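Local coordinates for protein fasciclin-1 (Drosophila melanogaster, PDB 1O70) that mediates neural cell adhesion as a GPI-anchored membrane glycoprotein, the present fragment being its third and fourth FAS1 domains, at residues Arg25-Ala37 with Leu67-Ile81. Residues are numbered along the deposited sequence; the frame is centred on the assembly and turned at random.
Sequences RKFYEVIMDNGGA and LRDRNKMRQILNMHI. With SO4 (sulfate ion), chain D.
With CG beside the backbone N and opposite the carbonyl carbon (chi1 -75°), L77, on helix 70-79, sets its two methyls against V30 and I31, while F27 swings its ring to meet them by setting CG opposite its own N (chi1 -175°). CD2 of L77 packs against V30 CG1 at 3.5 Å and lies oblique to the F27 ring, 3.9 Å from CE1. The other methyl, CD1, rests on I31, 4.0 Å from CG1. F27 reaches further along the chain, its CE1 near H80 CB and the edge of its ring meeting I81 CG1. H80, just past the helix, donates from ND1 to I76 O near the helix end (2.9 Å, 159°), nearly in the imidazole plane. Both helices belong to the first of the two FAS1 domains in this fragment and run roughly antiparallel; the axes of segments 25-33 and 70-79 come within 10.1 Å. From this pair F27 reaches strand 48-53 of the domain's mixed sheet through I50 and P53, and W58 of helix 55-60 also touches V30. Where helix 21-33 ends, the buried side chain of N34 lies across the CB and CG of M73. R74 brings NE and NH2 to N34 O, both at 3.5 Å in weak hydrogen bonds, with R70 O over one guanidinium face. The R70 guanidinium carries D33 O above one face, 3.6 Å from NE.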
ATOM      1  N   ARG A  25      12.953  20.848 -10.577  1.00 38.24           N
ATOM      2  CA  ARG A  25      13.546  21.871  -9.732  1.00 38.71           C
ATOM      3  C   ARG A  25      12.865  21.871  -8.373  1.00 38.10           C
ATOM      4  O   ARG A  25      13.505  22.101  -7.346  1.00 36.89           O
ATOM      5  CB  ARG A  25      13.424  23.259 -10.360  1.00 38.06           C
ATOM      6  CG  ARG A  25      12.012  23.750 -10.424  1.00 43.10           C
ATOM      7  CD  ARG A  25      11.925  25.249 -10.196  1.00 44.19           C
ATOM      8  NE  ARG A  25      10.527  25.664 -10.218  1.00 45.09           N
ATOM      9  CZ  ARG A  25       9.699  25.570  -9.183  1.00 45.73           C
ATOM     10  NH1 ARG A  25      10.127  25.088  -8.022  1.00 45.53           N
ATOM     11  NH2 ARG A  25       8.429  25.927  -9.322  1.00 44.23           N
ATOM     12  N   LYS A  26      11.561  21.613  -8.377  1.00 38.23           N
ATOM     13  CA  LYS A  26      10.775  21.576  -7.147  1.00 38.19           C
ATOM     14  C   LYS A  26      11.223  20.389  -6.297  1.00 38.29           C
ATOM     15  O   LYS A  26      11.373  20.510  -5.076  1.00 37.77           O
ATOM     16  CB  LYS A  26       9.289  21.442  -7.475  1.00 40.07           C
ATOM     17  CG  LYS A  26       8.389  21.392  -6.258  1.00 42.14           C
ATOM     18  CD  LYS A  26       8.448  22.694  -5.482  1.00 43.55           C
ATOM     19  CE  LYS A  26       7.542  22.652  -4.262  1.00 44.35           C
ATOM     20  NZ  LYS A  26       7.505  23.971  -3.567  1.00 45.75           N
ATOM     21  N   PHE A  27      11.443  19.246  -6.949  1.00 36.96           N
ATOM     22  CA  PHE A  27      11.884  18.055  -6.245  1.00 35.75           C
ATOM     23  C   PHE A  27      13.176  18.397  -5.507  1.00 36.60           C
ATOM     24  O   PHE A  27      13.328  18.090  -4.323  1.00 38.14           O
ATOM     25  CB  PHE A  27      12.122  16.898  -7.225  1.00 33.68           C
ATOM     26  CG  PHE A  27      12.473  15.587  -6.554  1.00 31.56           C
ATOM     27  CD1 PHE A  27      11.485  14.785  -5.989  1.00 31.22           C
ATOM     28  CD2 PHE A  27      13.795  15.155  -6.487  1.00 32.12           C
ATOM     29  CE1 PHE A  27      11.811  13.564  -5.367  1.00 29.47           C
ATOM     30  CE2 PHE A  27      14.134  13.938  -5.869  1.00 32.12           C
ATOM     31  CZ  PHE A  27      13.143  13.144  -5.310  1.00 30.21           C
ATOM     32  N   TYR A  28      14.102  19.058  -6.196  1.00 36.39           N
ATOM     33  CA  TYR A  28      15.369  19.416  -5.568  1.00 36.39           C
ATOM     34  C   TYR A  28      15.198  20.499  -4.511  1.00 36.91           C
ATOM     35  O   TYR A  28      15.917  20.517  -3.510  1.00 37.29           O
ATOM     36  CB  TYR A  28      16.381  19.846  -6.630  1.00 34.89           C
ATOM     37  CG  TYR A  28      16.794  18.716  -7.539  1.00 34.59           C
ATOM     38  CD1 TYR A  28      16.873  18.907  -8.923  1.00 33.58           C
ATOM     39  CD2 TYR A  28      17.112  17.451  -7.022  1.00 32.80           C
ATOM     40  CE1 TYR A  28      17.252  17.878  -9.774  1.00 30.29           C
ATOM     41  CE2 TYR A  28      17.495  16.411  -7.870  1.00 32.34           C
ATOM     42  CZ  TYR A  28      17.565  16.639  -9.252  1.00 32.21           C
ATOM     43  OH  TYR A  28      17.967  15.638 -10.111  1.00 30.27           O
ATOM     44  N   GLU A  29      14.248  21.401  -4.718  1.00 37.22           N
ATOM     45  CA  GLU A  29      14.010  22.425  -3.717  1.00 38.75           C
ATOM     46  C   GLU A  29      13.552  21.733  -2.440  1.00 38.34           C
ATOM     47  O   GLU A  29      14.029  22.051  -1.352  1.00 38.17           O
ATOM     48  CB  GLU A  29      12.956  23.412  -4.196  1.00 40.95           C
ATOM     49  CG  GLU A  29      13.550  24.602  -4.906  1.00 42.55           C
ATOM     50  CD  GLU A  29      12.495  25.506  -5.466  1.00 45.73           C
ATOM     51  OE1 GLU A  29      11.466  25.710  -4.778  1.00 47.46           O
ATOM     52  OE2 GLU A  29      12.689  26.018  -6.593  1.00 48.32           O
ATOM     53  N   VAL A  30      12.640  20.773  -2.573  1.00 38.02           N
ATOM     54  CA  VAL A  30      12.170  20.042  -1.405  1.00 36.54           C
ATOM     55  C   VAL A  30      13.351  19.357  -0.721  1.00 37.25           C
ATOM     56  O   VAL A  30      13.436  19.333   0.510  1.00 38.59           O
ATOM     57  CB  VAL A  30      11.103  18.982  -1.771  1.00 35.27           C
ATOM     58  CG1 VAL A  30      10.784  18.116  -0.552  1.00 32.16           C
ATOM     59  CG2 VAL A  30       9.830  19.677  -2.254  1.00 32.29           C
ATOM     60  N   ILE A  31      14.274  18.810  -1.504  1.00 37.15           N
ATOM     61  CA  ILE A  31      15.433  18.158  -0.899  1.00 38.76           C
ATOM     62  C   ILE A  31      16.275  19.160  -0.098  1.00 40.99           C
ATOM     63  O   ILE A  31      16.811  18.825   0.962  1.00 41.60           O
ATOM     64  CB  ILE A  31      16.328  17.475  -1.957  1.00 35.98           C
ATOM     65  CG1 ILE A  31      15.563  16.319  -2.613  1.00 36.07           C
ATOM     66  CG2 ILE A  31      17.577  16.917  -1.301  1.00 33.92           C
ATOM     67  CD1 ILE A  31      16.355  15.595  -3.693  1.00 31.94           C
ATOM     68  N   MET A  32      16.378  20.388  -0.601  1.00 42.78           N
ATOM     69  CA  MET A  32      17.148  21.429   0.075  1.00 46.19           C
ATOM     70  C   MET A  32      16.547  21.764   1.441  1.00 47.90           C
ATOM     71  O   MET A  32      17.264  21.813   2.443  1.00 47.42           O
ATOM     72  CB  MET A  32      17.225  22.681  -0.809  1.00 46.88           C
ATOM     73  CG  MET A  32      18.107  22.493  -2.043  1.00 48.47           C
ATOM     74  SD  MET A  32      17.990  23.822  -3.261  1.00 50.44           S
ATOM     75  CE  MET A  32      19.192  24.957  -2.614  1.00 51.95           C
ATOM     76  N   ASP A  33      15.231  21.971   1.481  1.00 49.85           N
ATOM     77  CA  ASP A  33      14.536  22.294   2.721  1.00 52.50           C
ATOM     78  C   ASP A  33      14.675  21.216   3.793  1.00 53.53           C
ATOM     79  O   ASP A  33      14.586  21.515   4.985  1.00 54.35           O
ATOM     80  CB  ASP A  33      13.035  22.510   2.476  1.00 55.31           C
ATOM     81  CG  ASP A  33      12.743  23.602   1.467  1.00 58.35           C
ATOM     82  OD1 ASP A  33      13.284  24.718   1.613  1.00 60.30           O
ATOM     83  OD2 ASP A  33      11.955  23.345   0.528  1.00 59.83           O
ATOM     84  N   ASN A  34      14.891  19.967   3.392  1.00 55.08           N
ATOM     85  CA  ASN A  34      14.965  18.903   4.388  1.00 57.02           C
ATOM     86  C   ASN A  34      16.239  18.098   4.552  1.00 58.12           C
ATOM     87  O   ASN A  34      16.203  16.867   4.541  1.00 59.98           O
ATOM     88  CB  ASN A  34      13.794  17.936   4.190  1.00 56.53           C
ATOM     89  CG  ASN A  34      12.456  18.653   4.169  1.00 58.11           C
ATOM     90  OD1 ASN A  34      12.071  19.251   3.155  1.00 56.38           O
ATOM     91  ND2 ASN A  34      11.749  18.622   5.296  1.00 58.00           N
ATOM     92  N   GLY A  35      17.360  18.783   4.727  1.00 59.18           N
ATOM     93  CA  GLY A  35      18.604  18.069   4.935  1.00 60.54           C
ATOM     94  C   GLY A  35      19.643  18.186   3.842  1.00 62.07           C
ATOM     95  O   GLY A  35      20.602  18.957   3.956  1.00 62.97           O
ATOM     96  N   GLY A  36      19.445  17.420   2.777  1.00 61.11           N
ATOM     97  CA  GLY A  36      20.384  17.415   1.674  1.00 58.69           C
ATOM     98  C   GLY A  36      20.995  16.031   1.636  1.00 57.80           C
ATOM     99  O   GLY A  36      21.626  15.634   0.653  1.00 57.83           O
ATOM    100  N   ALA A  37      20.799  15.294   2.730  1.00 56.13           N
ATOM    101  CA  ALA A  37      21.312  13.928   2.865  1.00 53.55           C
ATOM    102  C   ALA A  37      20.756  13.083   1.725  1.00 50.95           C
ATOM    103  O   ALA A  37      21.391  12.138   1.251  1.00 49.18           O
ATOM    104  CB  ALA A  37      20.887  13.337   4.208  1.00 51.88           C
ATOM    105  N   LEU A  67       5.002  18.562   5.690  1.00 83.51           N
ATOM    106  CA  LEU A  67       6.013  19.360   4.994  1.00 82.77           C
ATOM    107  C   LEU A  67       7.010  19.996   5.960  1.00 82.56           C
ATOM    108  O   LEU A  67       8.162  20.249   5.600  1.00 82.93           O
ATOM    109  CB  LEU A  67       5.347  20.460   4.159  1.00 82.40           C
ATOM    110  CG  LEU A  67       6.275  21.319   3.294  1.00 82.51           C
ATOM    111  CD1 LEU A  67       6.891  20.468   2.195  1.00 82.62           C
ATOM    112  CD2 LEU A  67       5.489  22.468   2.690  1.00 82.39           C
ATOM    113  N   ARG A  68       6.565  20.246   7.185  1.00 81.29           N
ATOM    114  CA  ARG A  68       7.416  20.858   8.189  1.00 79.79           C
ATOM    115  C   ARG A  68       8.230  19.834   8.955  1.00 78.15           C
ATOM    116  O   ARG A  68       9.187  20.185   9.644  1.00 78.56           O
ATOM    117  CB  ARG A  68       6.561  21.686   9.142  1.00 81.61           C
ATOM    118  CG  ARG A  68       5.790  22.775   8.419  1.00 84.59           C
ATOM    119  CD  ARG A  68       4.546  23.202   9.178  1.00 87.01           C
ATOM    120  NE  ARG A  68       3.668  24.012   8.332  1.00 88.77           N
ATOM    121  CZ  ARG A  68       3.908  25.277   7.997  1.00 89.73           C
ATOM    122  NH1 ARG A  68       5.001  25.890   8.436  1.00 89.77           N
ATOM    123  NH2 ARG A  68       3.059  25.925   7.211  1.00 90.00           N
ATOM    124  N   ASP A  69       7.861  18.565   8.834  1.00 76.10           N
ATOM    125  CA  ASP A  69       8.596  17.518   9.527  1.00 74.75           C
ATOM    126  C   ASP A  69       9.749  17.041   8.646  1.00 73.78           C
ATOM    127  O   ASP A  69       9.571  16.170   7.799  1.00 73.73           O
ATOM    128  CB  ASP A  69       7.677  16.345   9.846  1.00 75.62           C
ATOM    129  CG  ASP A  69       8.305  15.375  10.818  1.00 76.24           C
ATOM    130  OD1 ASP A  69       9.443  14.922  10.563  1.00 75.53           O
ATOM    131  OD2 ASP A  69       7.663  15.068  11.841  1.00 78.63           O
ATOM    132  N   ARG A  70      10.930  17.614   8.858  1.00 72.40           N
ATOM    133  CA  ARG A  70      12.108  17.266   8.073  1.00 71.33           C
ATOM    134  C   ARG A  70      12.441  15.775   8.071  1.00 69.85           C
ATOM    135  O   ARG A  70      12.942  15.237   7.080  1.00 69.78           O
ATOM    136  CB  ARG A  70      13.330  18.058   8.563  1.00 72.49           C
ATOM    137  CG  ARG A  70      13.188  19.574   8.443  1.00 74.58           C
ATOM    138  CD  ARG A  70      14.483  20.290   8.817  1.00 76.19           C
ATOM    139  NE  ARG A  70      15.597  19.856   7.979  1.00 79.55           N
ATOM    140  CZ  ARG A  70      16.840  20.329   8.062  1.00 80.77           C
ATOM    141  NH1 ARG A  70      17.143  21.266   8.951  1.00 82.85           N
ATOM    142  NH2 ARG A  70      17.785  19.858   7.261  1.00 81.31           N
ATOM    143  N   ASN A  71      12.162  15.101   9.175  1.00 67.93           N
ATOM    144  CA  ASN A  71      12.462  13.680   9.266  1.00 66.47           C
ATOM    145  C   ASN A  71      11.534  12.843   8.386  1.00 64.37           C
ATOM    146  O   ASN A  71      11.945  11.828   7.807  1.00 62.25           O
ATOM    147  CB  ASN A  71      12.358  13.223  10.719  1.00 68.86           C
ATOM    148  CG  ASN A  71      12.845  11.806  10.912  1.00 71.73           C
ATOM    149  OD1 ASN A  71      12.262  10.857  10.376  1.00 72.89           O
ATOM    150  ND2 ASN A  71      13.926  11.650  11.672  1.00 72.74           N
ATOM    151  N   LYS A  72      10.281  13.277   8.295  1.00 61.73           N
ATOM    152  CA  LYS A  72       9.284  12.592   7.481  1.00 60.75           C
ATOM    153  C   LYS A  72       9.471  12.923   6.006  1.00 58.46           C
ATOM    154  O   LYS A  72       9.417  12.041   5.149  1.00 57.30           O
ATOM    155  CB  LYS A  72       7.873  12.980   7.932  1.00 62.59           C
ATOM    156  CG  LYS A  72       7.494  12.391   9.277  1.00 66.14           C
ATOM    157  CD  LYS A  72       6.072  12.742   9.682  1.00 69.99           C
ATOM    158  CE  LYS A  72       5.716  12.091  11.019  1.00 71.41           C
ATOM    159  NZ  LYS A  72       4.323  12.407  11.443  1.00 71.89           N
ATOM    160  N   MET A  73       9.691  14.199   5.713  1.00 56.05           N
ATOM    161  CA  MET A  73       9.901  14.629   4.343  1.00 54.53           C
ATOM    162  C   MET A  73      10.985  13.796   3.677  1.00 53.20           C
ATOM    163  O   MET A  73      10.881  13.456   2.500  1.00 53.11           O
ATOM    164  CB  MET A  73      10.289  16.099   4.313  1.00 55.04           C
ATOM    165  CG  MET A  73       9.101  17.033   4.282  1.00 56.63           C
ATOM    166  SD  MET A  73       8.075  16.690   2.835  1.00 58.79           S
ATOM    167  CE  MET A  73       6.611  16.078   3.648  1.00 58.10           C
ATOM    168  N   ARG A  74      12.022  13.472   4.442  1.00 51.65           N
ATOM    169  CA  ARG A  74      13.132  12.678   3.946  1.00 51.21           C
ATOM    170  C   ARG A  74      12.633  11.274   3.596  1.00 49.84           C
ATOM    171  O   ARG A  74      13.037  10.693   2.591  1.00 49.15           O
ATOM    172  CB  ARG A  74      14.230  12.606   5.014  1.00 53.73           C
ATOM    173  CG  ARG A  74      15.582  12.095   4.517  1.00 59.39           C
ATOM    174  CD  ARG A  74      16.687  12.368   5.541  1.00 62.07           C
ATOM    175  NE  ARG A  74      16.609  13.742   6.042  1.00 65.64           N
ATOM    176  CZ  ARG A  74      16.239  14.073   7.278  1.00 67.01           C
ATOM    177  NH1 ARG A  74      15.918  13.128   8.151  1.00 67.09           N
ATOM    178  NH2 ARG A  74      16.174  15.350   7.641  1.00 67.52           N
ATOM    179  N   GLN A  75      11.746  10.730   4.428  1.00 47.38           N
ATOM    180  CA  GLN A  75      11.208   9.403   4.171  1.00 44.02           C
ATOM    181  C   GLN A  75      10.325   9.435   2.936  1.00 41.67           C
ATOM    182  O   GLN A  75      10.324   8.498   2.132  1.00 39.61           O
ATOM    183  CB  GLN A  75      10.394   8.912   5.352  1.00 45.67           C
ATOM    184  CG  GLN A  75      11.209   8.629   6.575  1.00 49.05           C
ATOM    185  CD  GLN A  75      10.373   7.975   7.652  1.00 51.99           C
ATOM    186  OE1 GLN A  75       9.917   6.833   7.503  1.00 53.90           O
ATOM    187  NE2 GLN A  75      10.153   8.699   8.743  1.00 52.82           N
ATOM    188  N   ILE A  76       9.572  10.517   2.794  1.00 37.85           N
ATOM    189  CA  ILE A  76       8.700  10.681   1.652  1.00 37.30           C
ATOM    190  C   ILE A  76       9.553  10.829   0.405  1.00 37.81           C
ATOM    191  O   ILE A  76       9.329  10.148  -0.595  1.00 38.46           O
ATOM    192  CB  ILE A  76       7.806  11.907   1.846  1.00 37.77           C
ATOM    193  CG1 ILE A  76       6.813  11.611   2.974  1.00 37.97           C
ATOM    194  CG2 ILE A  76       7.118  12.278   0.538  1.00 36.63           C
ATOM    195  CD1 ILE A  76       5.827  12.718   3.259  1.00 37.91           C
ATOM    196  N   LEU A  77      10.547  11.708   0.473  1.00 37.48           N
ATOM    197  CA  LEU A  77      11.443  11.909  -0.655  1.00 37.04           C
ATOM    198  C   LEU A  77      12.114  10.598  -1.048  1.00 36.53           C
ATOM    199  O   LEU A  77      12.137  10.242  -2.227  1.00 37.94           O
ATOM    200  CB  LEU A  77      12.518  12.949  -0.315  1.00 36.98           C
ATOM    201  CG  LEU A  77      12.115  14.433  -0.283  1.00 37.91           C
ATOM    202  CD1 LEU A  77      13.193  15.229   0.425  1.00 35.52           C
ATOM    203  CD2 LEU A  77      11.905  14.957  -1.702  1.00 36.16           C
ATOM    204  N   ASN A  78      12.641   9.871  -0.066  1.00 34.22           N
ATOM    205  CA  ASN A  78      13.330   8.616  -0.341  1.00 34.33           C
ATOM    206  C   ASN A  78      12.531   7.551  -1.076  1.00 33.91           C
ATOM    207  O   ASN A  78      13.110   6.772  -1.830  1.00 35.46           O
ATOM    208  CB  ASN A  78      13.872   8.008   0.946  1.00 37.08           C
ATOM    209  CG  ASN A  78      14.934   8.865   1.584  1.00 39.47           C
ATOM    210  OD1 ASN A  78      15.728   9.501   0.899  1.00 37.61           O
ATOM    211  ND2 ASN A  78      14.959   8.882   2.910  1.00 42.92           N
ATOM    212  N   MET A  79      11.219   7.500  -0.870  1.00 31.82           N
ATOM    213  CA  MET A  79      10.432   6.484  -1.550  1.00 30.69           C
ATOM    214  C   MET A  79      10.156   6.846  -3.008  1.00 30.21           C
ATOM    215  O   MET A  79       9.650   6.022  -3.772  1.00 27.88           O
ATOM    216  CB  MET A  79       9.120   6.198  -0.803  1.00 31.50           C
ATOM    217  CG  MET A  79       8.161   7.348  -0.709  1.00 33.66           C
ATOM    218  SD  MET A  79       6.583   6.871   0.063  1.00 38.05           S
ATOM    219  CE  MET A  79       7.072   6.709   1.803  1.00 30.80           C
ATOM    220  N   HIS A  80      10.500   8.075  -3.399  1.00 29.86           N
ATOM    221  CA  HIS A  80      10.319   8.510  -4.786  1.00 27.99           C
ATOM    222  C   HIS A  80      11.602   8.208  -5.554  1.00 28.84           C
ATOM    223  O   HIS A  80      11.694   8.500  -6.744  1.00 28.23           O
ATOM    224  CB  HIS A  80      10.058  10.013  -4.880  1.00 27.72           C
ATOM    225  CG  HIS A  80       8.665  10.423  -4.516  1.00 28.23           C
ATOM    226  ND1 HIS A  80       8.269  10.652  -3.215  1.00 28.07           N
ATOM    227  CD2 HIS A  80       7.586  10.695  -5.289  1.00 28.70           C
ATOM    228  CE1 HIS A  80       7.009  11.054  -3.204  1.00 29.12           C
ATOM    229  NE2 HIS A  80       6.572  11.089  -4.450  1.00 29.54           N
ATOM    230  N   ILE A  81      12.589   7.624  -4.870  1.00 29.38           N
ATOM    231  CA  ILE A  81      13.881   7.314  -5.487  1.00 29.80           C
ATOM    232  C   ILE A  81      14.174   5.812  -5.632  1.00 32.18           C
ATOM    233  O   ILE A  81      14.576   5.138  -4.676  1.00 31.36           O
ATOM    234  CB  ILE A  81      15.047   7.955  -4.694  1.00 27.99           C
ATOM    235  CG1 ILE A  81      14.795   9.451  -4.495  1.00 29.72           C
ATOM    236  CG2 ILE A  81      16.347   7.764  -5.437  1.00 26.27           C
ATOM    237  CD1 ILE A  81      15.757  10.091  -3.501  1.00 31.77           C
TER
HETATM  238  S   SO4 D1627       6.513  26.164  -6.724  1.00 83.17           S
HETATM  239  O1  SO4 D1627       6.316  24.937  -7.525  1.00 83.14           O
HETATM  240  O2  SO4 D1627       5.891  27.313  -7.406  1.00 83.14           O
HETATM  241  O3  SO4 D1627       5.908  25.980  -5.393  1.00 83.17           O
HETATM  242  O4  SO4 D1627       7.961  26.418  -6.561  1.00 82.82           O